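Local coordinates for protein aminotransferase (Bacillus subtilis, PDB 6L1O) that transfers amino groups with a pyridoxal-phosphate cofactor, as part of the pathway that makes the dipeptide antibiotic bacilysin, at residues 171-176 and 186-191; 195-200 and 228-233. One frame throughout, in Å; residues are numbered along the deposited sequence.

Contact 1 (171-176 and 186-191); sequences MFLNYP and AAFYAK. With PLP (pyridoxal-5'-phosphate), chain E.
The rings of Tyr175 and Phe188 meet obliquely, with their planes at 73° and their centroids 5.7 Å apart. Their closest atoms are Tyr175 CE2 and Phe188 CE2, at 4.2 Å. This is the start of a beta-alpha-beta crossover in the cofactor-binding domain of a fold-type I aminotransferase. Strand 168-174 leads through a loop to helix 186-199, which packs back over the sheet. Phe188 CE2 also meets Leu173 CD1 at 4.1 Å. The leucine and the phenylalanine come from opposite directions. Phe188 has CG anti to the backbone N (chi1 169°), and this sends its ring from the helix to the strand. Tyr189 adds a second aromatic side chain. Its CB does not aim at the strand, but its hydroxyl OH reaches Tyr175 CB at 3.4 Å. Tyr189 also meets His205 edge-to-face, while Tyr175 OH turns elsewhere and is hydrogen-bonded to Tyr153 O. All four touching residues are buried, and no hydrogen bond crosses between the segments. The peptide bond between Tyr175 and Pro176 is cis. Between Leu173 and Tyr175, which face the helix, Asn174 points away from it toward pyridoxal phosphate. With CG anti to the backbone N (chi1 173°), its amide extends from the strand toward the cofactor. The amide is fixed at both ends: ND2 is hydrogen-bonded to Asp206 O, and OD1 to Asn178 N. Asn174 OD1 lies 3.6 Å from the cofactor methyl C2A.

Contact 2 (195-200 and 228-233); sequences FAKEHN and KTVGAE
Val230, which packs on Ala196 and Lys197, leads into a strand where the Glu233 carboxylate is gripped by four groups. OE1 is hydrogen-bonded to His205 ND1 and Phe221 N, and OE2 to Tyr83 OH and Ser220 OG. These bonds fix the rotation of the carboxylate and would probably stabilise its charge in a buried place. None of them crosses the contact itself, which is apolar. Val230 CG1 lies 3.7 Å from Lys197 CB and is equally near the Lys197 backbone N. It stands anti to the carbonyl carbon of Val230 (chi1 -54°). CG2 sits between the backbone N and the carbonyl carbon, and both CB and CG2 of Val230 lie 4.2 Å from Ala196 CB. The valine thus straddles two consecutive helix residues. The backbones are close here, with 6.0 Å between Lys197 CA and Val230 CA. Structurally, the last turn of helix 186-199 packs against the junction where short helix 227-230 passes into strand 231-236 of the mixed central sheet. Gly231 is the first residue to leave the helical conformation. Val230 also touches Leu203 of the neighbouring parallel strand 202-206. Lys197 crosses Val230 at about a right angle. Its chain runs extended and bends only at the last torsion (chi4 -77°), and CE passes Thr229 CG2 at 4.3 Å. The lysine and threonine lie at the dimer interface: Met1 of the second subunit packs on both.

Both contacts use helix 186-199 against the same sheet, one near its beginning and the other near its end, with centres 11 Å apart. Contact 1 is core: every touching residue is buried, aromatic rings do most of the work, and the strand carries a cofactor-pocket residue on its far side. Contact 2 is only partly buried. It relies on small aliphatic groups and a lysine chain, lies away from the cofactor site, and is flanked by the second subunit. Neither has a hydrogen bond between its segments. His205 connects their surroundings, since its NE2 is hydrogen-bonded to Tyr175 N and its ND1 to Glu233 OE1.

Contact 1 (171-176 and 186-191)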
loop_
_atom_site.group_PDB
_atom_site.type_symbol
_atom_site.label_atom_id
_atom_site.label_comp_id
_atom_site.label_asym_id
_atom_site.label_seq_id
_atom_site.Cartn_x
_atom_site.Cartn_y
_atom_site.Cartn_z
ATOM N N MET B 171 15.757 -15.000 5.644
ATOM C CA MET B 171 15.721 -14.990 7.060
ATOM C C MET B 171 15.272 -13.608 7.606
ATOM O O MET B 171 15.743 -12.610 7.149
ATOM C CB MET B 171 17.132 -15.282 7.584
ATOM C CG MET B 171 17.230 -15.165 9.130
ATOM S SD MET B 171 18.839 -15.595 9.795
ATOM C CE MET B 171 19.905 -14.363 9.244
ATOM N N PHE B 172 14.449 -13.626 8.636
ATOM C CA PHE B 172 14.119 -12.423 9.441
ATOM C C PHE B 172 14.873 -12.353 10.744
ATOM O O PHE B 172 14.965 -13.344 11.484
ATOM C CB PHE B 172 12.611 -12.407 9.765
ATOM C CG PHE B 172 11.743 -12.088 8.586
ATOM C CD1 PHE B 172 11.851 -10.863 7.947
ATOM C CD2 PHE B 172 10.788 -12.985 8.164
ATOM C CE1 PHE B 172 11.047 -10.560 6.835
ATOM C CE2 PHE B 172 9.957 -12.683 7.092
ATOM C CZ PHE B 172 10.076 -11.475 6.445
ATOM N N LEU B 173 15.381 -11.167 11.073
ATOM C CA LEU B 173 15.874 -10.893 12.377
ATOM C C LEU B 173 15.291 -9.531 12.841
ATOM O O LEU B 173 15.017 -8.681 12.025
ATOM C CB LEU B 173 17.410 -10.838 12.348
ATOM C CG LEU B 173 18.147 -12.105 11.906
ATOM C CD1 LEU B 173 19.619 -11.763 11.665
ATOM C CD2 LEU B 173 17.979 -13.182 12.927
ATOM N N ASN B 174 15.155 -9.338 14.140
ATOM C CA ASN B 174 14.540 -8.158 14.695
ATOM C C ASN B 174 15.193 -7.730 16.007
ATOM O O ASN B 174 14.871 -8.282 17.053
ATOM C CB ASN B 174 13.055 -8.457 14.892
ATOM C CG ASN B 174 12.308 -7.381 15.612
ATOM O OD1 ASN B 174 11.509 -7.662 16.473
ATOM N ND2 ASN B 174 12.568 -6.134 15.271
ATOM N N TYR B 175 16.090 -6.762 15.961
ATOM C CA TYR B 175 16.746 -6.205 17.176
ATOM C C TYR B 175 16.874 -4.696 17.102
ATOM O O TYR B 175 17.297 -4.162 16.087
ATOM C CB TYR B 175 18.104 -6.889 17.486
ATOM C CG TYR B 175 17.944 -8.407 17.638
ATOM C CD1 TYR B 175 17.578 -8.966 18.848
ATOM C CD2 TYR B 175 18.060 -9.244 16.550
ATOM C CE1 TYR B 175 17.377 -10.292 18.965
ATOM C CE2 TYR B 175 17.839 -10.598 16.669
ATOM C CZ TYR B 175 17.489 -11.120 17.868
ATOM O OH TYR B 175 17.242 -12.475 17.983
ATOM N N PRO B 176 16.512 -3.984 18.178
ATOM C CA PRO B 176 15.916 -4.415 19.457
ATOM C C PRO B 176 14.664 -5.162 19.251
ATOM O O PRO B 176 13.899 -4.818 18.359
ATOM C CB PRO B 176 15.696 -3.077 20.214
ATOM C CG PRO B 176 16.650 -2.157 19.589
ATOM C CD PRO B 176 16.615 -2.521 18.126
ATOM N N ALA B 186 27.223 -5.387 16.665
ATOM C CA ALA B 186 27.896 -5.490 15.361
ATOM C C ALA B 186 28.445 -6.887 15.078
ATOM O O ALA B 186 28.290 -7.406 13.967
ATOM C CB ALA B 186 29.013 -4.474 15.262
ATOM N N ALA B 187 29.019 -7.495 16.103
ATOM C CA ALA B 187 29.529 -8.869 16.003
ATOM C C ALA B 187 28.424 -9.883 15.660
ATOM O O ALA B 187 28.628 -10.788 14.842
ATOM C CB ALA B 187 30.223 -9.298 17.320
ATOM N N PHE B 188 27.285 -9.797 16.339
ATOM C CA PHE B 188 26.185 -10.705 15.978
ATOM C C PHE B 188 25.780 -10.517 14.516
ATOM O O PHE B 188 25.600 -11.482 13.785
ATOM C CB PHE B 188 24.978 -10.505 16.845
ATOM C CG PHE B 188 23.771 -11.211 16.337
ATOM C CD1 PHE B 188 23.648 -12.573 16.486
ATOM C CD2 PHE B 188 22.786 -10.521 15.659
ATOM C CE1 PHE B 188 22.541 -13.235 16.003
ATOM C CE2 PHE B 188 21.699 -11.163 15.145
ATOM C CZ PHE B 188 21.534 -12.510 15.334
ATOM N N TYR B 189 25.692 -9.258 14.105
ATOM C CA TYR B 189 25.257 -8.957 12.758
ATOM C C TYR B 189 26.269 -9.424 11.728
ATOM O O TYR B 189 25.889 -9.818 10.635
ATOM C CB TYR B 189 24.977 -7.447 12.591
ATOM C CG TYR B 189 23.733 -6.955 13.295
ATOM C CD1 TYR B 189 22.545 -7.638 13.197
ATOM C CD2 TYR B 189 23.745 -5.783 14.056
ATOM C CE1 TYR B 189 21.426 -7.200 13.846
ATOM C CE2 TYR B 189 22.597 -5.325 14.710
ATOM C CZ TYR B 189 21.446 -6.030 14.585
ATOM O OH TYR B 189 20.293 -5.603 15.235
ATOM N N ALA B 190 27.556 -9.356 12.084
ATOM C CA ALA B 190 28.614 -9.820 11.185
ATOM C C ALA B 190 28.514 -11.319 10.976
ATOM O O ALA B 190 28.682 -11.808 9.873
ATOM C CB ALA B 190 29.991 -9.443 11.738
ATOM N N LYS B 191 28.215 -12.009 12.056
ATOM C CA LYS B 191 28.040 -13.437 12.080
ATOM C C LYS B 191 26.850 -13.870 11.235
ATOM O O LYS B 191 26.939 -14.754 10.405
ATOM C CB LYS B 191 27.839 -13.841 13.541
ATOM C CG LYS B 191 28.163 -15.246 13.911
ATOM C CD LYS B 191 28.346 -15.326 15.413
ATOM C CE LYS B 191 28.387 -16.745 15.949
ATOM N NZ LYS B 191 28.727 -16.701 17.414
HETATM N N1 PLP E . 8.314 -4.670 13.083
HETATM C C2 PLP E . 8.018 -4.907 14.374
HETATM C C2A PLP E . 8.594 -6.082 15.108
HETATM C C3 PLP E . 7.040 -4.091 15.058
HETATM O O3 PLP E . 6.656 -4.289 16.324
HETATM C C4 PLP E . 6.533 -2.988 14.324
HETATM C C4A PLP E . 5.278 -2.405 14.924
HETATM C C5 PLP E . 6.911 -2.787 12.932
HETATM C C6 PLP E . 7.843 -3.651 12.378
HETATM C C5A PLP E . 6.463 -1.599 12.132
HETATM O O4P PLP E . 5.132 -1.512 11.869
HETATM P P PLP E . 4.592 -0.393 10.805
HETATM O O1P PLP E . 3.792 -1.173 9.824
HETATM O O2P PLP E . 5.734 0.409 10.221
HETATM O O3P PLP E . 3.738 0.515 11.645
#

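Contact 2 (195-200 and 228-233)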
loop_
_atom_site.group_PDB
_atom_site.type_symbol
_atom_site.label_atom_id
_atom_site.label_comp_id
_atom_site.label_asym_id
_atom_site.label_seq_id
_atom_site.Cartn_x
_atom_site.Cartn_y
_atom_site.Cartn_z
ATOM N N PHE B 195 26.924 -16.055 7.830
ATOM C CA PHE B 195 26.098 -17.233 7.672
ATOM C C PHE B 195 25.179 -17.188 6.416
ATOM O O PHE B 195 25.027 -18.159 5.690
ATOM C CB PHE B 195 25.260 -17.434 8.935
ATOM C CG PHE B 195 24.519 -18.720 8.974
ATOM C CD1 PHE B 195 25.171 -19.898 9.390
ATOM C CD2 PHE B 195 23.164 -18.787 8.584
ATOM C CE1 PHE B 195 24.469 -21.097 9.453
ATOM C CE2 PHE B 195 22.470 -19.987 8.618
ATOM C CZ PHE B 195 23.135 -21.146 9.050
ATOM N N ALA B 196 24.577 -16.028 6.168
ATOM C CA ALA B 196 23.651 -15.877 5.042
ATOM C C ALA B 196 24.409 -15.908 3.718
ATOM O O ALA B 196 23.951 -16.487 2.749
ATOM C CB ALA B 196 22.885 -14.576 5.204
ATOM N N LYS B 197 25.599 -15.313 3.723
ATOM C CA LYS B 197 26.507 -15.326 2.580
ATOM C C LYS B 197 26.920 -16.761 2.201
ATOM O O LYS B 197 26.975 -17.092 1.023
ATOM C CB LYS B 197 27.739 -14.491 2.872
ATOM C CG LYS B 197 28.578 -14.099 1.680
ATOM C CD LYS B 197 29.773 -13.280 2.151
ATOM C CE LYS B 197 30.485 -12.549 1.022
ATOM N NZ LYS B 197 31.370 -13.392 0.163
ATOM N N GLU B 198 27.164 -17.595 3.206
ATOM C CA GLU B 198 27.565 -18.979 2.969
ATOM C C GLU B 198 26.452 -19.841 2.410
ATOM O O GLU B 198 26.678 -20.723 1.583
ATOM C CB GLU B 198 28.093 -19.582 4.260
ATOM C CG GLU B 198 28.394 -21.077 4.144
ATOM C CD GLU B 198 29.377 -21.581 5.171
ATOM O OE1 GLU B 198 29.760 -20.791 6.062
ATOM O OE2 GLU B 198 29.757 -22.781 5.074
ATOM N N HIS B 199 25.240 -19.617 2.867
ATOM C CA HIS B 199 24.147 -20.506 2.491
ATOM C C HIS B 199 23.113 -19.851 1.569
ATOM O O HIS B 199 22.006 -20.368 1.406
ATOM C CB HIS B 199 23.533 -21.052 3.749
ATOM C CG HIS B 199 24.520 -21.739 4.623
ATOM N ND1 HIS B 199 24.982 -23.011 4.361
ATOM C CD2 HIS B 199 25.154 -21.331 5.749
ATOM C CE1 HIS B 199 25.843 -23.368 5.298
ATOM N NE2 HIS B 199 25.962 -22.369 6.157
ATOM N N ASN B 200 23.514 -18.726 0.976
ATOM C CA ASN B 200 22.719 -17.974 0.011
ATOM C C ASN B 200 21.339 -17.678 0.502
ATOM O O ASN B 200 20.360 -18.093 -0.090
ATOM C CB ASN B 200 22.639 -18.725 -1.303
ATOM C CG ASN B 200 23.996 -19.024 -1.847
ATOM O OD1 ASN B 200 24.713 -18.109 -2.267
ATOM N ND2 ASN B 200 24.377 -20.298 -1.822
ATOM N N LYS B 228 25.381 -5.537 3.355
ATOM C CA LYS B 228 24.838 -5.006 2.112
ATOM C C LYS B 228 24.900 -6.020 0.988
ATOM O O LYS B 228 24.186 -5.885 0.007
ATOM C CB LYS B 228 25.579 -3.731 1.662
ATOM C CG LYS B 228 24.747 -2.461 1.629
ATOM C CD LYS B 228 25.665 -1.281 1.293
ATOM C CE LYS B 228 25.062 0.024 1.741
ATOM N NZ LYS B 228 25.934 1.143 1.296
ATOM N N THR B 229 25.795 -6.987 1.114
ATOM C CA THR B 229 25.944 -8.059 0.166
ATOM C C THR B 229 24.810 -9.067 0.251
ATOM O O THR B 229 24.462 -9.640 -0.760
ATOM C CB THR B 229 27.281 -8.832 0.414
ATOM O OG1 THR B 229 28.375 -7.905 0.404
ATOM C CG2 THR B 229 27.492 -9.927 -0.660
ATOM N N VAL B 230 24.261 -9.284 1.461
ATOM C CA VAL B 230 23.296 -10.344 1.691
ATOM C C VAL B 230 21.862 -9.849 1.986
ATOM O O VAL B 230 20.889 -10.619 1.874
ATOM C CB VAL B 230 23.727 -11.287 2.813
ATOM C CG1 VAL B 230 25.151 -11.845 2.543
ATOM C CG2 VAL B 230 23.667 -10.582 4.172
ATOM N N GLY B 231 21.698 -8.570 2.324
ATOM C CA GLY B 231 20.388 -8.195 2.839
ATOM C C GLY B 231 20.027 -6.732 2.820
ATOM O O GLY B 231 20.565 -5.956 2.084
ATOM N N ALA B 232 19.042 -6.414 3.630
ATOM C CA ALA B 232 18.490 -5.059 3.683
ATOM C C ALA B 232 17.899 -4.865 5.064
ATOM O O ALA B 232 17.620 -5.862 5.762
ATOM C CB ALA B 232 17.414 -4.877 2.639
ATOM N N GLU B 233 17.724 -3.609 5.436
ATOM C CA GLU B 233 17.175 -3.279 6.750
ATOM C C GLU B 233 15.888 -2.475 6.523
ATOM O O GLU B 233 15.863 -1.584 5.693
ATOM C CB GLU B 233 18.190 -2.501 7.549
ATOM C CG GLU B 233 17.736 -2.043 8.915
ATOM C CD GLU B 233 18.937 -1.685 9.784
ATOM O OE1 GLU B 233 19.380 -2.547 10.605
ATOM O OE2 GLU B 233 19.432 -0.566 9.595
#